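Local coordinates for HAD hydrolase, family IA, variant 3 (Entamoeba histolytica, PDB 6W04), which probably acts as a magnesium-dependent hydrolase of the haloacid dehalogenase superfamily, with no substrate established here, at residues A[3-8]-A[148-153]; A[142-147]-A[166-171]. One frame throughout, in Å; residues are numbered along the deposited sequence.

Interaction 1 of 2, residues A[3-8]-A[148-153]. With MG (magnesium ion), chain B.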
ATOM      1  N   ALA A   3       9.256 -15.500  -2.776  1.00 45.76           N
ATOM      2  CA  ALA A   3       8.528 -14.760  -1.760  1.00 51.11           C
ATOM      3  C   ALA A   3       7.397 -13.981  -2.410  1.00 46.75           C
ATOM      4  O   ALA A   3       7.359 -13.795  -3.629  1.00 48.05           O
ATOM      5  CB  ALA A   3       9.447 -13.808  -0.983  1.00 47.43           C
ATOM      6  N   VAL A   4       6.469 -13.544  -1.565  1.00 38.00           N
ATOM      7  CA  VAL A   4       5.406 -12.614  -1.933  1.00 36.48           C
ATOM      8  C   VAL A   4       5.532 -11.379  -1.057  1.00 40.12           C
ATOM      9  O   VAL A   4       5.624 -11.491   0.170  1.00 35.30           O
ATOM     10  CB  VAL A   4       4.012 -13.238  -1.753  1.00 39.06           C
ATOM     11  CG1 VAL A   4       2.925 -12.223  -2.100  1.00 35.02           C
ATOM     12  CG2 VAL A   4       3.894 -14.520  -2.555  1.00 46.36           C
ATOM     13  N   LEU A   5       5.513 -10.202  -1.673  1.00 34.13           N
ATOM     14  CA  LEU A   5       5.599  -8.946  -0.932  1.00 33.57           C
ATOM     15  C   LEU A   5       4.275  -8.223  -1.125  1.00 35.89           C
ATOM     16  O   LEU A   5       3.943  -7.837  -2.251  1.00 33.47           O
ATOM     17  CB  LEU A   5       6.781  -8.105  -1.425  1.00 35.16           C
ATOM     18  CG  LEU A   5       8.073  -8.922  -1.616  1.00 41.85           C
ATOM     19  CD1 LEU A   5       9.218  -8.062  -2.194  1.00 37.78           C
ATOM     20  CD2 LEU A   5       8.479  -9.601  -0.288  1.00 40.77           C
ATOM     21  N   PHE A   6       3.497  -8.077  -0.047  1.00 30.09           N
ATOM     22  CA  PHE A   6       2.212  -7.381  -0.120  1.00 34.52           C
ATOM     23  C   PHE A   6       2.342  -5.904   0.255  1.00 30.78           C
ATOM     24  O   PHE A   6       2.771  -5.573   1.370  1.00 29.35           O
ATOM     25  CB  PHE A   6       1.179  -7.986   0.831  1.00 33.01           C
ATOM     26  CG  PHE A   6       0.819  -9.430   0.557  1.00 28.40           C
ATOM     27  CD1 PHE A   6      -0.264  -9.739  -0.252  1.00 31.92           C
ATOM     28  CD2 PHE A   6       1.492 -10.458   1.201  1.00 33.67           C
ATOM     29  CE1 PHE A   6      -0.645 -11.073  -0.467  1.00 34.85           C
ATOM     30  CE2 PHE A   6       1.137 -11.797   0.976  1.00 39.32           C
ATOM     31  CZ  PHE A   6       0.068 -12.096   0.156  1.00 37.25           C
ATOM     32  N   ASP A   7       1.873  -5.030  -0.630  1.00 27.57           N
ATOM     33  CA  ASP A   7       1.520  -3.675  -0.204  1.00 29.04           C
ATOM     34  C   ASP A   7       0.321  -3.752   0.723  1.00 32.35           C
ATOM     35  O   ASP A   7      -0.437  -4.722   0.692  1.00 30.73           O
ATOM     36  CB  ASP A   7       1.182  -2.817  -1.416  1.00 24.95           C
ATOM     37  CG  ASP A   7       0.798  -1.404  -1.053  1.00 35.70           C
ATOM     38  OD1 ASP A   7       1.519  -0.773  -0.249  1.00 31.60           O
ATOM     39  OD2 ASP A   7      -0.213  -0.919  -1.600  1.00 34.18           O
ATOM     40  N   PHE A   8       0.120  -2.730   1.556  1.00 28.02           N
ATOM     41  CA  PHE A   8      -0.989  -2.803   2.502  1.00 27.79           C
ATOM     42  C   PHE A   8      -2.154  -1.903   2.100  1.00 29.84           C
ATOM     43  O   PHE A   8      -3.210  -2.417   1.710  1.00 28.61           O
ATOM     44  CB  PHE A   8      -0.519  -2.528   3.923  1.00 28.38           C
ATOM     45  CG  PHE A   8      -1.542  -2.920   4.949  1.00 29.55           C
ATOM     46  CD1 PHE A   8      -1.650  -4.242   5.360  1.00 30.40           C
ATOM     47  CD2 PHE A   8      -2.456  -1.992   5.422  1.00 30.51           C
ATOM     48  CE1 PHE A   8      -2.620  -4.627   6.270  1.00 31.88           C
ATOM     49  CE2 PHE A   8      -3.419  -2.364   6.343  1.00 33.64           C
ATOM     50  CZ  PHE A   8      -3.502  -3.682   6.759  1.00 31.30           C
ATOM     51  N   ASP A 148      13.534   1.176  -3.164  1.00 38.98           N
ATOM     52  CA  ASP A 148      14.123   0.860  -1.862  1.00 35.71           C
ATOM     53  C   ASP A 148      13.225  -0.043  -1.013  1.00 43.76           C
ATOM     54  O   ASP A 148      13.692  -1.032  -0.440  1.00 44.99           O
ATOM     55  CB  ASP A 148      14.424   2.150  -1.106  1.00 38.54           C
ATOM     56  CG  ASP A 148      15.292   3.105  -1.897  1.00 55.42           C
ATOM     57  OD1 ASP A 148      15.415   2.927  -3.127  1.00 49.01           O
ATOM     58  OD2 ASP A 148      15.844   4.039  -1.278  1.00 59.40           O
ATOM     59  N   ILE A 149      11.931   0.281  -0.915  1.00 32.64           N
ATOM     60  CA  ILE A 149      11.081  -0.451   0.029  1.00 31.74           C
ATOM     61  C   ILE A 149      10.992  -1.937  -0.319  1.00 31.27           C
ATOM     62  O   ILE A 149      10.903  -2.784   0.584  1.00 33.36           O
ATOM     63  CB  ILE A 149       9.679   0.198   0.124  1.00 35.66           C
ATOM     64  CG1 ILE A 149       8.940  -0.316   1.358  1.00 35.86           C
ATOM     65  CG2 ILE A 149       8.810  -0.060  -1.130  1.00 29.31           C
ATOM     66  CD1 ILE A 149       7.622   0.412   1.586  1.00 36.05           C
ATOM     67  N   TYR A 150      11.042  -2.296  -1.604  1.00 29.13           N
ATOM     68  CA  TYR A 150      10.898  -3.715  -1.929  1.00 33.88           C
ATOM     69  C   TYR A 150      12.221  -4.470  -1.860  1.00 43.87           C
ATOM     70  O   TYR A 150      12.225  -5.656  -1.504  1.00 45.47           O
ATOM     71  CB  TYR A 150      10.221  -3.893  -3.304  1.00 30.83           C
ATOM     72  CG  TYR A 150       8.739  -3.605  -3.185  1.00 34.06           C
ATOM     73  CD1 TYR A 150       7.961  -4.313  -2.272  1.00 30.11           C
ATOM     74  CD2 TYR A 150       8.128  -2.593  -3.932  1.00 35.53           C
ATOM     75  CE1 TYR A 150       6.614  -4.052  -2.113  1.00 32.21           C
ATOM     76  CE2 TYR A 150       6.757  -2.317  -3.780  1.00 36.10           C
ATOM     77  CZ  TYR A 150       6.012  -3.041  -2.855  1.00 35.13           C
ATOM     78  OH  TYR A 150       4.655  -2.804  -2.676  1.00 32.77           O
ATOM     79  N   LEU A 151      13.344  -3.812  -2.175  1.00 43.82           N
ATOM     80  CA  LEU A 151      14.649  -4.399  -1.871  1.00 39.54           C
ATOM     81  C   LEU A 151      14.791  -4.657  -0.381  1.00 42.21           C
ATOM     82  O   LEU A 151      15.334  -5.687   0.041  1.00 43.43           O
ATOM     83  CB  LEU A 151      15.761  -3.471  -2.346  1.00 41.45           C
ATOM     84  CG  LEU A 151      15.696  -3.180  -3.841  1.00 43.46           C
ATOM     85  CD1 LEU A 151      16.723  -2.126  -4.223  1.00 38.41           C
ATOM     86  CD2 LEU A 151      15.903  -4.472  -4.615  1.00 49.61           C
ATOM     87  N   LYS A 152      14.312  -3.716   0.432  1.00 39.50           N
ATOM     88  CA  LYS A 152      14.361  -3.870   1.880  1.00 37.75           C
ATOM     89  C   LYS A 152      13.559  -5.091   2.326  1.00 43.28           C
ATOM     90  O   LYS A 152      14.022  -5.880   3.163  1.00 39.11           O
ATOM     91  CB  LYS A 152      13.830  -2.587   2.518  1.00 41.14           C
ATOM     92  CG  LYS A 152      14.129  -2.378   3.965  1.00 38.67           C
ATOM     93  CD  LYS A 152      13.933  -0.894   4.323  1.00 43.30           C
ATOM     94  CE  LYS A 152      13.992  -0.643   5.847  1.00 48.40           C
ATOM     95  NZ  LYS A 152      15.360  -0.839   6.418  1.00 51.01           N
ATOM     96  N   ALA A 153      12.367  -5.278   1.750  1.00 36.76           N
ATOM     97  CA  ALA A 153      11.531  -6.421   2.106  1.00 36.34           C
ATOM     98  C   ALA A 153      12.153  -7.739   1.654  1.00 40.49           C
ATOM     99  O   ALA A 153      12.126  -8.735   2.394  1.00 40.04           O
ATOM    100  CB  ALA A 153      10.139  -6.253   1.498  1.00 34.80           C
TER
HETATM  101 MG    MG B 301      -1.130   0.908  -1.818  1.00 28.64          MG
HETATM  102  O   HOH W   1       0.566   1.328  -3.042  1.00 29.29           O
HETATM  103  O   HOH W   2      -2.419   2.659  -2.183  1.00 30.53           O
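In the Rossmann-like core of this HAD hydrolase, Leu5 and Asp7 of the central strand 3-7 pack against Tyr150 and Ala153 of helix 148-157. The strand runs into the family's motif I, the Asp-X-Asp signature, here Asp7-Phe8-Asn9. Leu5 points at helix 148-157, Asp7 is turned obliquely to it, and Phe6 between them points away. The short strand and helix segments run at 138° to each other, their axes 9.8 Å apart at closest approach.

Leu5 supplies most of the strand's surface. With CG beside the backbone N (chi1 -45°), the branch point faces the helix, and its two methyls make separate contacts. CD1 meets the Tyr150 ring obliquely, 4.0 Å from CD1 of Tyr150, and is also near that residue's backbone O; CD2 reaches CB of Ala153 at 4.1 Å. The Leu5 and Tyr150 side chains slide past one another in opposite directions, so the ring reaches along the strand toward its C-terminal end. CG2 of Ile149 lies 3.8 Å above one face of that ring, offset toward the rim.

Where the ring ends, the packing gives way to the metal site. The phenol OH probably hydrogen-bonds to OE2 of Glu168 on the adjacent strand, a second-shell group of the site. Asp7 sends its carboxylate past the phenol, with CG trans to the backbone N (chi1 180°). Its two oxygens have separate tasks: OD1 forms a salt bridge with Lys144, and OD2 binds magnesium at 2.1 Å. In related HAD enzymes the first aspartate of this signature is the nucleophile, a role consistent with Asp7's position. Between Tyr150 and Asp7 themselves the closest approach is from the phenol OH to CB of Asp7, at 3.7 Å.

Interaction 2 of 2, residues A[142-147]-A[166-171]. With MG (magnesium ion), chain B; SO4 (sulfate ion), chain D; EDO (1,2-ethanediol), chain C.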
ATOM      1  N   LYS A 142      14.127   5.801   0.631  1.00 41.92           N
ATOM      2  CA  LYS A 142      13.315   6.637  -0.240  1.00 46.06           C
ATOM      3  C   LYS A 142      12.019   5.911  -0.566  1.00 41.22           C
ATOM      4  O   LYS A 142      12.018   4.705  -0.831  1.00 36.80           O
ATOM      5  CB  LYS A 142      14.070   6.977  -1.526  1.00 48.48           C
ATOM      6  CG  LYS A 142      15.353   7.748  -1.332  1.00 57.71           C
ATOM      7  CD  LYS A 142      15.987   8.083  -2.683  1.00 73.51           C
ATOM      8  CE  LYS A 142      16.398   6.833  -3.461  1.00 79.75           C
ATOM      9  NZ  LYS A 142      17.617   6.193  -2.883  1.00 90.00           N
ATOM     10  N   GLY A 143      10.910   6.649  -0.535  1.00 41.31           N
ATOM     11  CA  GLY A 143       9.621   6.046  -0.772  1.00 44.48           C
ATOM     12  C   GLY A 143       9.368   5.742  -2.238  1.00 37.83           C
ATOM     13  O   GLY A 143      10.138   6.122  -3.124  1.00 35.58           O
ATOM     14  N   LYS A 144       8.270   5.020  -2.461  1.00 35.31           N
ATOM     15  CA  LYS A 144       7.809   4.720  -3.808  1.00 38.05           C
ATOM     16  C   LYS A 144       7.671   6.011  -4.610  1.00 40.15           C
ATOM     17  O   LYS A 144       7.211   7.024  -4.075  1.00 49.97           O
ATOM     18  CB  LYS A 144       6.459   3.999  -3.756  1.00 37.05           C
ATOM     19  CG  LYS A 144       6.435   2.795  -2.840  1.00 35.47           C
ATOM     20  CD  LYS A 144       5.001   2.360  -2.608  1.00 42.88           C
ATOM     21  CE  LYS A 144       4.957   1.180  -1.698  1.00 46.72           C
ATOM     22  NZ  LYS A 144       3.583   0.647  -1.551  1.00 50.08           N
ATOM     23  N   PRO A 145       8.006   6.004  -5.904  1.00 38.01           N
ATOM     24  CA  PRO A 145       8.358   4.851  -6.744  1.00 33.33           C
ATOM     25  C   PRO A 145       9.792   4.339  -6.645  1.00 41.87           C
ATOM     26  O   PRO A 145      10.140   3.468  -7.441  1.00 41.43           O
ATOM     27  CB  PRO A 145       8.133   5.392  -8.153  1.00 35.40           C
ATOM     28  CG  PRO A 145       8.558   6.840  -8.001  1.00 38.64           C
ATOM     29  CD  PRO A 145       8.017   7.264  -6.678  1.00 38.10           C
ATOM     30  N   ALA A 146      10.627   4.876  -5.756  1.00 35.10           N
ATOM     31  CA  ALA A 146      11.965   4.313  -5.616  1.00 36.64           C
ATOM     32  C   ALA A 146      11.865   2.817  -5.296  1.00 33.65           C
ATOM     33  O   ALA A 146      10.887   2.377  -4.682  1.00 31.78           O
ATOM     34  CB  ALA A 146      12.763   5.025  -4.521  1.00 39.72           C
ATOM     35  N   PRO A 147      12.844   2.011  -5.741  1.00 36.39           N
ATOM     36  CA  PRO A 147      12.825   0.564  -5.434  1.00 36.58           C
ATOM     37  C   PRO A 147      13.073   0.221  -3.972  1.00 36.59           C
ATOM     38  O   PRO A 147      12.840  -0.934  -3.580  1.00 41.16           O
ATOM     39  CB  PRO A 147      13.964   0.006  -6.304  1.00 38.07           C
ATOM     40  CG  PRO A 147      14.893   1.187  -6.530  1.00 44.67           C
ATOM     41  CD  PRO A 147      13.955   2.372  -6.649  1.00 41.88           C
ATOM     42  N   VAL A 166       5.086  -9.030  -6.172  1.00 34.45           N
ATOM     43  CA  VAL A 166       4.598  -7.868  -5.450  1.00 31.44           C
ATOM     44  C   VAL A 166       3.157  -7.613  -5.872  1.00 34.65           C
ATOM     45  O   VAL A 166       2.862  -7.557  -7.070  1.00 40.11           O
ATOM     46  CB  VAL A 166       5.469  -6.628  -5.712  1.00 33.10           C
ATOM     47  CG1 VAL A 166       4.809  -5.377  -5.103  1.00 30.32           C
ATOM     48  CG2 VAL A 166       6.868  -6.855  -5.152  1.00 35.74           C
ATOM     49  N   PHE A 167       2.262  -7.493  -4.888  1.00 30.93           N
ATOM     50  CA  PHE A 167       0.883  -7.058  -5.095  1.00 31.55           C
ATOM     51  C   PHE A 167       0.806  -5.570  -4.769  1.00 34.93           C
ATOM     52  O   PHE A 167       1.204  -5.155  -3.680  1.00 33.22           O
ATOM     53  CB  PHE A 167      -0.089  -7.829  -4.200  1.00 28.67           C
ATOM     54  CG  PHE A 167      -0.298  -9.280  -4.620  1.00 32.48           C
ATOM     55  CD1 PHE A 167       0.293 -10.314  -3.915  1.00 35.00           C
ATOM     56  CD2 PHE A 167      -1.119  -9.589  -5.688  1.00 32.12           C
ATOM     57  CE1 PHE A 167       0.078 -11.650  -4.270  1.00 34.73           C
ATOM     58  CE2 PHE A 167      -1.333 -10.914  -6.075  1.00 35.96           C
ATOM     59  CZ  PHE A 167      -0.730 -11.943  -5.358  1.00 46.82           C
ATOM     60  N   GLU A 168       0.302  -4.776  -5.707  1.00 31.96           N
ATOM     61  CA  GLU A 168       0.323  -3.328  -5.551  1.00 30.17           C
ATOM     62  C   GLU A 168      -0.923  -2.754  -6.207  1.00 34.71           C
ATOM     63  O   GLU A 168      -1.499  -3.374  -7.103  1.00 35.15           O
ATOM     64  CB  GLU A 168       1.585  -2.725  -6.182  1.00 31.07           C
ATOM     65  CG  GLU A 168       2.698  -2.473  -5.219  1.00 26.30           C
ATOM     66  CD  GLU A 168       2.439  -1.236  -4.380  1.00 39.16           C
ATOM     67  OE1 GLU A 168       1.337  -0.628  -4.517  1.00 34.00           O
ATOM     68  OE2 GLU A 168       3.343  -0.873  -3.595  1.00 32.20           O
ATOM     69  N   ASP A 169      -1.332  -1.552  -5.760  1.00 30.25           N
ATOM     70  CA  ASP A 169      -2.567  -0.932  -6.250  1.00 31.45           C
ATOM     71  C   ASP A 169      -2.376   0.430  -6.902  1.00 33.97           C
ATOM     72  O   ASP A 169      -3.359   1.002  -7.393  1.00 35.73           O
ATOM     73  CB  ASP A 169      -3.594  -0.779  -5.116  1.00 26.13           C
ATOM     74  CG  ASP A 169      -3.172   0.242  -4.071  1.00 29.57           C
ATOM     75  OD1 ASP A 169      -3.919   1.225  -3.848  1.00 31.29           O
ATOM     76  OD2 ASP A 169      -2.098   0.049  -3.458  1.00 33.40           O
ATOM     77  N   THR A 170      -1.159   0.976  -6.918  1.00 30.42           N
ATOM     78  CA  THR A 170      -0.931   2.305  -7.467  1.00 30.24           C
ATOM     79  C   THR A 170       0.163   2.283  -8.522  1.00 30.40           C
ATOM     80  O   THR A 170       0.988   1.366  -8.583  1.00 28.70           O
ATOM     81  CB  THR A 170      -0.509   3.307  -6.387  1.00 34.07           C
ATOM     82  OG1 THR A 170       0.745   2.877  -5.837  1.00 32.82           O
ATOM     83  CG2 THR A 170      -1.577   3.391  -5.283  1.00 32.38           C
ATOM     84  N   ILE A 171       0.175   3.356  -9.316  1.00 31.87           N
ATOM     85  CA  ILE A 171       1.207   3.546 -10.328  1.00 31.22           C
ATOM     86  C   ILE A 171       2.592   3.573  -9.682  1.00 32.30           C
ATOM     87  O   ILE A 171       3.499   2.843 -10.090  1.00 31.38           O
ATOM     88  CB  ILE A 171       0.918   4.830 -11.125  1.00 32.26           C
ATOM     89  CG1 ILE A 171      -0.394   4.654 -11.894  1.00 33.62           C
ATOM     90  CG2 ILE A 171       2.104   5.215 -12.048  1.00 35.39           C
ATOM     91  CD1 ILE A 171      -0.926   5.946 -12.501  1.00 40.49           C
TER
HETATM   92 MG    MG B 301      -1.130   0.908  -1.818  1.00 28.64          MG
HETATM   93  S   SO4 D 303       2.144   5.327  -3.237  0.83 81.01           S
HETATM   94  O1  SO4 D 303       1.031   6.113  -3.766  0.83 86.66           O
HETATM   95  O2  SO4 D 303       1.896   3.907  -3.477  0.83 69.12           O
HETATM   96  O3  SO4 D 303       2.303   5.571  -1.810  0.83 89.62           O
HETATM   97  O4  SO4 D 303       3.373   5.749  -3.891  0.83 88.74           O
HETATM   98  C1  EDO C 302      -0.297   3.319  -0.106  1.00 53.61           C
HETATM   99  O1  EDO C 302      -0.157   1.922  -0.329  1.00 34.61           O
HETATM  100  C2  EDO C 302       1.089   3.733   0.251  1.00 50.47           C
HETATM  101  O2  EDO C 302       1.914   2.893  -0.551  1.00 51.02           O
HETATM  102  O   HOH W   1       0.566   1.328  -3.042  1.00 29.29           O
HETATM  103  O   HOH W   2      -2.419   2.659  -2.183  1.00 30.53           O
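Lys144 and Glu168, the lysine and the acidic residue expected of HAD motifs III and IV, meet in a salt bridge beside the magnesium. Lys144 is extended beyond CG and reaches in from its loop, while Glu168 comes from the opposite direction, bent at chi2 (-76°). NZ of Lys144 approaches OE2 of Glu168 on the syn side, at 2.6 Å; the hydroxyl of Tyr150 probably holds the same OE2. With Asp7 as the second partner of NZ, the ammonium bridges two carboxylates.

Among the hydrogen bonds, OE1 of Glu168 accepts one from the backbone N of Asp169 through its anti lone pair and another from water 1 at 2.6 Å. That water is a magnesium ligand, so here Glu168 is a second-shell residue, although it has been seen to bind magnesium in a structure of this protein. Lys144 NZ also donates to O2 of the 1,2-ethanediol at 3.0 Å, and OG1 of Thr170 donates to O2 of the sulfate at 2.8 Å. Both small molecules probably come from the crystallisation liquor.

Metal bonds come from Asp169 OD2 at 2.1 Å and ethanediol O1 at 2.0 Å, with waters 1 and 2. Water 2 in turn donates to Asp169 OD1, 2.7 Å away, tying down both carboxylate oxygens.

A cis peptide precedes Pro145 in the loop that carries Lys144 from strand 135-137 toward helix 148-157. Glu168 ends strand 164-168, next to strand 3-7, and Thr170 then N-caps helix 171-180, its OG1 bonded to Gly173 N.

Overall arrangement
Interactions 1 and 2 lie about 9 Å apart, centre to centre, and converge on one magnesium. Strands 3-7 and 164-168 are parallel neighbours and bring Asp7 and Asp169 to the metal from the same end of the sheet, their OD2 atoms 2.8 Å apart with the cation bound to both. Asn9 O, two waters and ethanediol O1 bring the ligands to six. Two polar ties join the contacts, from Tyr150 OH to Glu168 OE2 (2.5 Å) and from Lys144 NZ to Asp7 OD1 (2.8 Å). Deeper in the core, Tyr150 CZ packs on Val166 CG1 at 3.5 Å, so the same tyrosine serves apolar core and metal site.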